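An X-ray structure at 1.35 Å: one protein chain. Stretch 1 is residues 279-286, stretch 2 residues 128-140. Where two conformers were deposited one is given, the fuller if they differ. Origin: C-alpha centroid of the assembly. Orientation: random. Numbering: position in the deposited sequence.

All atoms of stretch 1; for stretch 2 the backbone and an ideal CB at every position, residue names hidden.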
ATOM      1  N   LEU A 279      15.997   7.846  -2.893  1.00 11.98           N
ATOM      2  CA  LEU A 279      16.827   8.758  -2.122  1.00 13.07           C
ATOM      3  C   LEU A 279      16.365   8.828  -0.661  1.00 11.10           C
ATOM      4  O   LEU A 279      17.171   8.907   0.257  1.00 12.84           O
ATOM      5  CB  LEU A 279      16.787  10.164  -2.730  1.00 15.64           C
ATOM      6  CG  LEU A 279      17.822  11.172  -2.252  1.00 22.93           C
ATOM      7  CD1 LEU A 279      19.204  10.769  -2.757  1.00 26.08           C
ATOM      8  CD2 LEU A 279      17.455  12.569  -2.743  1.00 24.46           C
ATOM      9  N   HIS A 280      15.041   8.839  -0.451  1.00 11.29           N
ATOM     10  CA  HIS A 280      14.514   9.017   0.892  1.00 11.73           C
ATOM     11  C   HIS A 280      14.456   7.738   1.708  1.00 11.84           C
ATOM     12  O   HIS A 280      14.584   7.804   2.919  1.00 14.37           O
ATOM     13  CB  HIS A 280      13.185   9.783   0.855  1.00 11.62           C
ATOM     14  CG  HIS A 280      13.390  11.214   0.494  1.00 12.82           C
ATOM     15  ND1 HIS A 280      13.558  11.630  -0.803  1.00 11.87           N
ATOM     16  CD2 HIS A 280      13.534  12.317   1.269  1.00 16.10           C
ATOM     17  CE1 HIS A 280      13.813  12.931  -0.816  1.00 13.66           C
ATOM     18  NE2 HIS A 280      13.775  13.372   0.428  1.00 16.39           N
ATOM     19  N   PHE A 281      14.310   6.573   1.063  1.00 12.03           N
ATOM     20  CA  PHE A 281      14.588   5.311   1.774  1.00 12.13           C
ATOM     21  C   PHE A 281      16.072   5.226   2.176  1.00 11.53           C
ATOM     22  O   PHE A 281      16.410   4.913   3.317  1.00 12.99           O
ATOM     23  CB  PHE A 281      14.176   4.080   0.941  1.00 11.12           C
ATOM     24  CG  PHE A 281      12.726   3.712   1.085  1.00 10.54           C
ATOM     25  CD1 PHE A 281      12.323   2.860   2.102  1.00 10.12           C
ATOM     26  CD2 PHE A 281      11.769   4.192   0.204  1.00 10.40           C
ATOM     27  CE1 PHE A 281      10.988   2.521   2.264  1.00 12.08           C
ATOM     28  CE2 PHE A 281      10.429   3.848   0.342  1.00  9.93           C
ATOM     29  CZ  PHE A 281      10.045   2.994   1.363  1.00  9.94           C
ATOM     30  N   ASP A 282      16.944   5.542   1.226  1.00 13.09           N
ATOM     31  CA  ASP A 282      18.391   5.470   1.445  1.00 15.31           C
ATOM     32  C   ASP A 282      18.850   6.374   2.575  1.00 16.55           C
ATOM     33  O   ASP A 282      19.750   6.014   3.319  1.00 19.46           O
ATOM     34  CB  ASP A 282      19.125   5.830   0.155  1.00 17.49           C
ATOM     35  CG  ASP A 282      20.564   5.394   0.159  1.00 20.32           C
ATOM     36  OD1 ASP A 282      20.843   4.186  -0.043  1.00 24.48           O
ATOM     37  OD2 ASP A 282      21.414   6.269   0.327  1.00 25.84           O
ATOM     38  N   ALA A 283      18.214   7.546   2.709  1.00 15.69           N
ATOM     39  CA  ALA A 283      18.560   8.511   3.757  1.00 17.34           C
ATOM     40  C   ALA A 283      18.367   7.931   5.164  1.00 18.66           C
ATOM     41  O   ALA A 283      19.112   8.250   6.087  1.00 23.85           O
ATOM     42  CB  ALA A 283      17.724   9.774   3.593  1.00 19.52           C
ATOM     43  N   VAL A 284      17.368   7.077   5.325  1.00 15.39           N
ATOM     44  CA  VAL A 284      17.129   6.431   6.610  1.00 15.11           C
ATOM     45  C   VAL A 284      18.066   5.227   6.814  1.00 14.21           C
ATOM     46  O   VAL A 284      18.661   5.072   7.874  1.00 17.50           O
ATOM     47  CB  VAL A 284      15.646   6.029   6.748  1.00 13.44           C
ATOM     48  CG1 VAL A 284      15.402   5.300   8.054  1.00 14.49           C
ATOM     49  CG2 VAL A 284      14.758   7.265   6.641  1.00 14.17           C
ATOM     50  N   ARG A 285      18.178   4.393   5.792  1.00 13.92           N
ATOM     51  CA  ARG A 285      19.086   3.247   5.796  1.00 15.45           C
ATOM     52  C   ARG A 285      19.425   2.920   4.357  1.00 16.34           C
ATOM     53  O   ARG A 285      18.538   2.812   3.530  1.00 14.07           O
ATOM     54  CB  ARG A 285      18.449   2.049   6.499  1.00 17.75           C
ATOM     55  CG  ARG A 285      19.328   0.815   6.570  1.00 24.92           C
ATOM     56  CD  ARG A 285      18.767  -0.222   7.527  1.00 33.50           C
ATOM     57  NE  ARG A 285      19.678  -1.354   7.681  1.00 47.42           N
ATOM     58  CZ  ARG A 285      20.782  -1.350   8.429  1.00 49.73           C
ATOM     59  NH1 ARG A 285      21.150  -0.265   9.111  1.00 51.41           N
ATOM     60  NH2 ARG A 285      21.534  -2.443   8.490  1.00 64.59           N
ATOM     61  N   ASN A 286      20.722   2.740   4.092  0.50 17.38           N
ATOM     62  CA  ASN A 286      21.257   2.362   2.783  0.50 19.55           C
ATOM     63  C   ASN A 286      20.433   1.299   2.090  0.50 15.06           C
ATOM     64  O   ASN A 286      20.037   0.315   2.727  0.50 17.46           O
ATOM     65  CB  ASN A 286      22.682   1.803   2.966  0.50 21.27           C
ATOM     66  CG  ASN A 286      23.336   1.388   1.652  0.50 24.02           C
ATOM     67  OD1 ASN A 286      23.539   2.211   0.763  0.50 25.62           O
ATOM     68  ND2 ASN A 286      23.676   0.106   1.530  0.50 25.58           N
ATOM     69  N   UNK A 128       7.968   8.122   1.043  1.00  8.53           N
ATOM     70  CA  UNK A 128       9.078   7.188   1.149  1.00  8.65           C
ATOM     71  C   UNK A 128       9.847   7.408   2.453  1.00  9.29           C
ATOM     72  O   UNK A 128      10.185   6.474   3.158  1.00  9.81           O
ATOM     73  CB  UNK A 128      10.013   7.334  -0.053  1.00  8.65           C
ATOM     74  N   UNK A 129      10.151   8.658   2.776  1.00  9.01           N
ATOM     75  CA  UNK A 129      10.882   8.972   3.987  1.00  9.37           C
ATOM     76  C   UNK A 129      10.154   8.418   5.199  1.00  8.60           C
ATOM     77  O   UNK A 129      10.735   7.786   6.093  1.00  9.43           O
ATOM     78  CB  UNK A 129      11.079  10.483   4.123  1.00  9.37           C
ATOM     79  N   UNK A 130       8.862   8.719   5.266  1.00  8.41           N
ATOM     80  CA  UNK A 130       8.050   8.277   6.379  1.00  8.82           C
ATOM     81  C   UNK A 130       7.998   6.735   6.476  1.00  7.91           C
ATOM     82  O   UNK A 130       8.125   6.180   7.578  1.00  9.07           O
ATOM     83  CB  UNK A 130       6.638   8.849   6.242  1.00  8.82           C
ATOM     84  N   UNK A 131       7.752   6.079   5.345  1.00  8.55           N
ATOM     85  CA  UNK A 131       7.726   4.614   5.346  1.00  8.83           C
ATOM     86  C   UNK A 131       9.065   4.023   5.827  1.00  9.07           C
ATOM     87  O   UNK A 131       9.086   3.064   6.602  1.00 10.12           O
ATOM     88  CB  UNK A 131       7.400   4.097   3.944  1.00  8.83           C
ATOM     89  N   UNK A 132      10.160   4.602   5.363  1.00  9.03           N
ATOM     90  CA  UNK A 132      11.483   4.161   5.781  1.00 10.70           C
ATOM     91  C   UNK A 132      11.698   4.369   7.270  1.00  9.53           C
ATOM     92  O   UNK A 132      12.272   3.540   7.967  1.00 10.69           O
ATOM     93  CB  UNK A 132      12.563   4.901   4.989  1.00 10.70           C
ATOM     94  N   UNK A 133      11.242   5.516   7.774  1.00  9.13           N
ATOM     95  CA  UNK A 133      11.351   5.797   9.203  1.00  9.74           C
ATOM     96  C   UNK A 133      10.553   4.797  10.027  1.00  9.29           C
ATOM     97  O   UNK A 133      10.996   4.367  11.089  1.00 10.54           O
ATOM     98  CB  UNK A 133      10.875   7.220   9.503  1.00  9.74           C
ATOM     99  N   UNK A 134       9.354   4.463   9.566  1.00  9.19           N
ATOM    100  CA  UNK A 134       8.539   3.476  10.271  1.00  9.91           C
ATOM    101  C   UNK A 134       9.241   2.114  10.334  1.00 10.43           C
ATOM    102  O   UNK A 134       9.275   1.477  11.375  1.00 10.20           O
ATOM    103  CB  UNK A 134       7.177   3.334   9.589  1.00  9.91           C
ATOM    104  N   UNK A 135       9.812   1.719   9.211  1.00 10.19           N
ATOM    105  CA  UNK A 135      10.481   0.423   9.133  1.00 10.38           C
ATOM    106  C   UNK A 135      11.677   0.393  10.067  1.00 11.03           C
ATOM    107  O   UNK A 135      11.868  -0.577  10.809  1.00 11.26           O
ATOM    108  CB  UNK A 135      10.919   0.123   7.698  1.00 10.38           C
ATOM    109  N   UNK A 136      12.447   1.475  10.071  1.00 11.32           N
ATOM    110  CA  UNK A 136      13.636   1.563  10.916  1.00 12.49           C
ATOM    111  C   UNK A 136      13.266   1.559  12.396  1.00 11.58           C
ATOM    112  O   UNK A 136      13.884   0.881  13.218  1.00 13.46           O
ATOM    113  CB  UNK A 136      14.434   2.824  10.579  1.00 12.49           C
ATOM    114  N   UNK A 137      12.258   2.376  12.751  1.00 11.59           N
ATOM    115  CA  UNK A 137      11.842   2.526  14.146  1.00 10.50           C
ATOM    116  C   UNK A 137      11.215   1.277  14.752  1.00 10.77           C
ATOM    117  O   UNK A 137      11.020   1.226  15.956  1.00 12.65           O
ATOM    118  CB  UNK A 137      10.847   3.683  14.256  1.00 10.50           C
ATOM    119  N   UNK A 138      10.859   0.311  13.907  1.00 11.42           N
ATOM    120  CA  UNK A 138      10.221  -0.919  14.364  1.00 12.14           C
ATOM    121  C   UNK A 138      11.100  -2.164  14.206  1.00 13.16           C
ATOM    122  O   UNK A 138      10.636  -3.286  14.391  1.00 13.36           O
ATOM    123  CB  UNK A 138       8.911  -1.124  13.600  1.00 12.14           C
ATOM    124  N   UNK A 139      12.367  -1.952  13.869  1.00 13.48           N
ATOM    125  CA  UNK A 139      13.313  -3.065  13.751  1.00 14.35           C
ATOM    126  C   UNK A 139      13.294  -3.863  15.045  1.00 14.86           C
ATOM    127  O   UNK A 139      13.253  -3.313  16.139  1.00 15.46           O
ATOM    128  CB  UNK A 139      14.725  -2.564  13.443  1.00 14.35           C
ATOM    129  N   UNK A 140      13.314  -5.183  14.911  1.00 15.84           N
ATOM    130  CA  UNK A 140      13.372  -6.067  16.063  1.00 19.32           C
ATOM    131  C   UNK A 140      12.109  -6.084  16.935  1.00 17.97           C
ATOM    132  O   UNK A 140      12.100  -6.793  17.943  1.00 21.78           O
ATOM    133  CB  UNK A 140      14.569  -5.668  16.928  1.00 19.32           C
TER

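Two helices, 279-284 and 128-137, run at 30° to one another with axes 7.8 Å apart at closest approach.

Position 128 is helical (phi/psi -60/-46) and its CB points toward stretch 1. The ideal CB already lies 3.5 Å from F281 CE2 and 4.1 Å from H280 CB, so a small residue is the natural choice. It is A128, whose methyl packs on the F281 ring while its backbone O lies over one face of that ring.

At 129 the CB points sideways, 4.0 Å from H280 CB, with V284 CG2 5.5 Å away. A longer side chain could run along the neighbouring helix, and an aliphatic or aromatic group would suit. The residue is Y129, chi1 t. Its CE1 reaches 3.8 Å from V284 CG2, and H280 O sits at the ring edge, 3.7 Å from Y129 CD1. That carbonyl has no hydrogen-bond partner in the model.

Position 130 points away, leaving stretch 1 no say; it is T130.

The CB at 131 is sideways but 3.9 Å from F281 CZ, which argues for an apolar group without fixing its size. L131 meets the phenyl ring through its CB.

Position 132 is the tightest. Its CB points toward stretch 1, with the ideal atom 3.5 Å from F281 CD1, 3.6 Å from V284 CG2 and 4.1 Å from H280 O. Alanine or glycine fits most readily, and alanine adds apolar contact. A132 is deposited; its CB touches F281 and V284, and its O lies 3.6 Å from V284 CG1.

At 133 the CB is sideways, 4.8 Å from V284 CG2, so many side chains with an aliphatic stem would serve. Q133 brings CG to 3.9 Å from V284 CG2.

Positions 134 and 135 have nothing of stretch 1 within 5.5 Å of their ideal CB, so the choice is open. F134 leads its ring away; H135 points toward stretch 1 without making contact.

Position 136 points toward stretch 1, its ideal CB 3.7 Å from V284 CG1, with the R285 side chain beyond. Even alanine would touch V284 here; a longer aliphatic stem would also suit, and an acidic end would suit the nearby arginine. E136 completes the hole around V284, a knob seated among Y129, A132, Q133 and E136. Its OE1 comes 3.6 Å from R285 CD, and a water donates to both E136 OE2 and V284 O.

Positions 137, 138 and 140 are out of reach: A137, T138 (OG1 donates to F134 O at 2.8 Å) and S140.

At 139 (phi/psi -54/138) the CB points toward stretch 1 but no atom of it lies within 5.5 Å, so only a long side chain could make contact. Charge alone would favour an acid near R285, yet the residue is R139. The guanidiniums lie over one another's faces, with R139 NH2 3.0 Å from R285 NE: two donors, not a hydrogen bond. A long salt bridge, R139 NE to E136 OE1 at 4.0 Å, offers some compensation.

Stretch 2 (128-140) AYTLAQFHEATRS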
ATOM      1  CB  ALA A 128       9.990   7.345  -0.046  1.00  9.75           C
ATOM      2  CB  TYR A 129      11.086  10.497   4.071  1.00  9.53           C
ATOM      3  CG  TYR A 129      12.042  10.988   5.127  1.00 11.08           C
ATOM      4  CD1 TYR A 129      13.335  10.489   5.213  1.00 14.51           C
ATOM      5  CD2 TYR A 129      11.677  12.029   5.978  1.00 15.11           C
ATOM      6  CE1 TYR A 129      14.218  10.974   6.170  1.00 15.50           C
ATOM      7  CE2 TYR A 129      12.550  12.511   6.923  1.00 17.73           C
ATOM      8  CZ  TYR A 129      13.816  11.984   7.021  1.00 17.56           C
ATOM      9  OH  TYR A 129      14.689  12.459   7.962  1.00 23.54           O
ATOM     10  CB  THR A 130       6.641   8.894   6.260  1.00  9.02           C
ATOM     11  OG1 THR A 130       6.744  10.293   6.558  1.00 10.05           O
ATOM     12  CG2 THR A 130       5.649   8.212   7.160  1.00 10.62           C
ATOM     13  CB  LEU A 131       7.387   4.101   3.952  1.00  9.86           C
ATOM     14  CG  LEU A 131       5.933   4.325   3.501  1.00 10.99           C
ATOM     15  CD1 LEU A 131       5.848   4.096   1.996  1.00 11.76           C
ATOM     16  CD2 LEU A 131       4.949   3.446   4.264  1.00 11.03           C
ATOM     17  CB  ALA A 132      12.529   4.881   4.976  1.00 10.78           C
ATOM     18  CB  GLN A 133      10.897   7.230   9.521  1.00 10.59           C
ATOM     19  CG  GLN A 133      11.840   8.298   9.021  1.00 10.67           C
ATOM     20  CD  GLN A 133      11.361   9.690   9.341  1.00 12.48           C
ATOM     21  OE1 GLN A 133      10.144   9.960   9.298  1.00 13.68           O
ATOM     22  NE2 GLN A 133      12.287  10.569   9.732  1.00 13.18           N
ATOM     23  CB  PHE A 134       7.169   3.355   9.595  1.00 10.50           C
ATOM     24  CG  PHE A 134       6.265   2.309  10.211  1.00  9.71           C
ATOM     25  CD1 PHE A 134       5.873   2.396  11.532  1.00 10.34           C
ATOM     26  CD2 PHE A 134       5.810   1.241   9.465  1.00  9.86           C
ATOM     27  CE1 PHE A 134       5.048   1.446  12.095  1.00 11.47           C
ATOM     28  CE2 PHE A 134       4.979   0.295  10.007  1.00 11.07           C
ATOM     29  CZ  PHE A 134       4.615   0.382  11.338  1.00 11.07           C
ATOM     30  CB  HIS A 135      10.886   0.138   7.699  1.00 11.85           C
ATOM     31  CG  HIS A 135      11.254  -1.294   7.466  1.00 12.60           C
ATOM     32  ND1 HIS A 135      10.324  -2.254   7.151  1.00 14.88           N
ATOM     33  CD2 HIS A 135      12.448  -1.925   7.523  1.00 13.61           C
ATOM     34  CE1 HIS A 135      10.930  -3.421   7.016  1.00 14.42           C
ATOM     35  NE2 HIS A 135      12.217  -3.245   7.243  1.00 17.25           N
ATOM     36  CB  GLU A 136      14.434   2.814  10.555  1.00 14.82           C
ATOM     37  CG  GLU A 136      15.693   3.047  11.376  1.00 17.97           C
ATOM     38  CD  GLU A 136      16.843   2.106  11.030  1.00 22.16           C
ATOM     39  OE1 GLU A 136      16.737   1.323  10.059  1.00 28.16           O
ATOM     40  OE2 GLU A 136      17.873   2.167  11.729  1.00 33.96           O
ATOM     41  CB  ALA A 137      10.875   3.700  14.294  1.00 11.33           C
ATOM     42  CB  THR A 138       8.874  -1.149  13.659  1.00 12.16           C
ATOM     43  OG1 THR A 138       9.054  -1.153  12.240  1.00 10.96           O
ATOM     44  CG2 THR A 138       7.873  -0.056  14.044  1.00 12.76           C
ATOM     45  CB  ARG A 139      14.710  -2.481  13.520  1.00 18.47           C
ATOM     46  CG  ARG A 139      15.810  -3.472  13.225  1.00 24.06           C
ATOM     47  CD  ARG A 139      17.072  -2.756  12.742  1.00 33.19           C
ATOM     48  NE  ARG A 139      17.016  -2.425  11.312  1.00 40.43           N
ATOM     49  CZ  ARG A 139      17.551  -3.156  10.326  1.00 39.07           C
ATOM     50  NH1 ARG A 139      18.198  -4.282  10.587  1.00 47.78           N
ATOM     51  NH2 ARG A 139      17.430  -2.766   9.064  1.00 45.16           N
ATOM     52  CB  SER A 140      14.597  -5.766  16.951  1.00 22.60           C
ATOM     53  OG  SER A 140      15.815  -5.959  16.242  1.00 33.95           O
TER
HETATM   54  O   HOH W   1      20.003   3.002   9.398  1.00 37.84           O
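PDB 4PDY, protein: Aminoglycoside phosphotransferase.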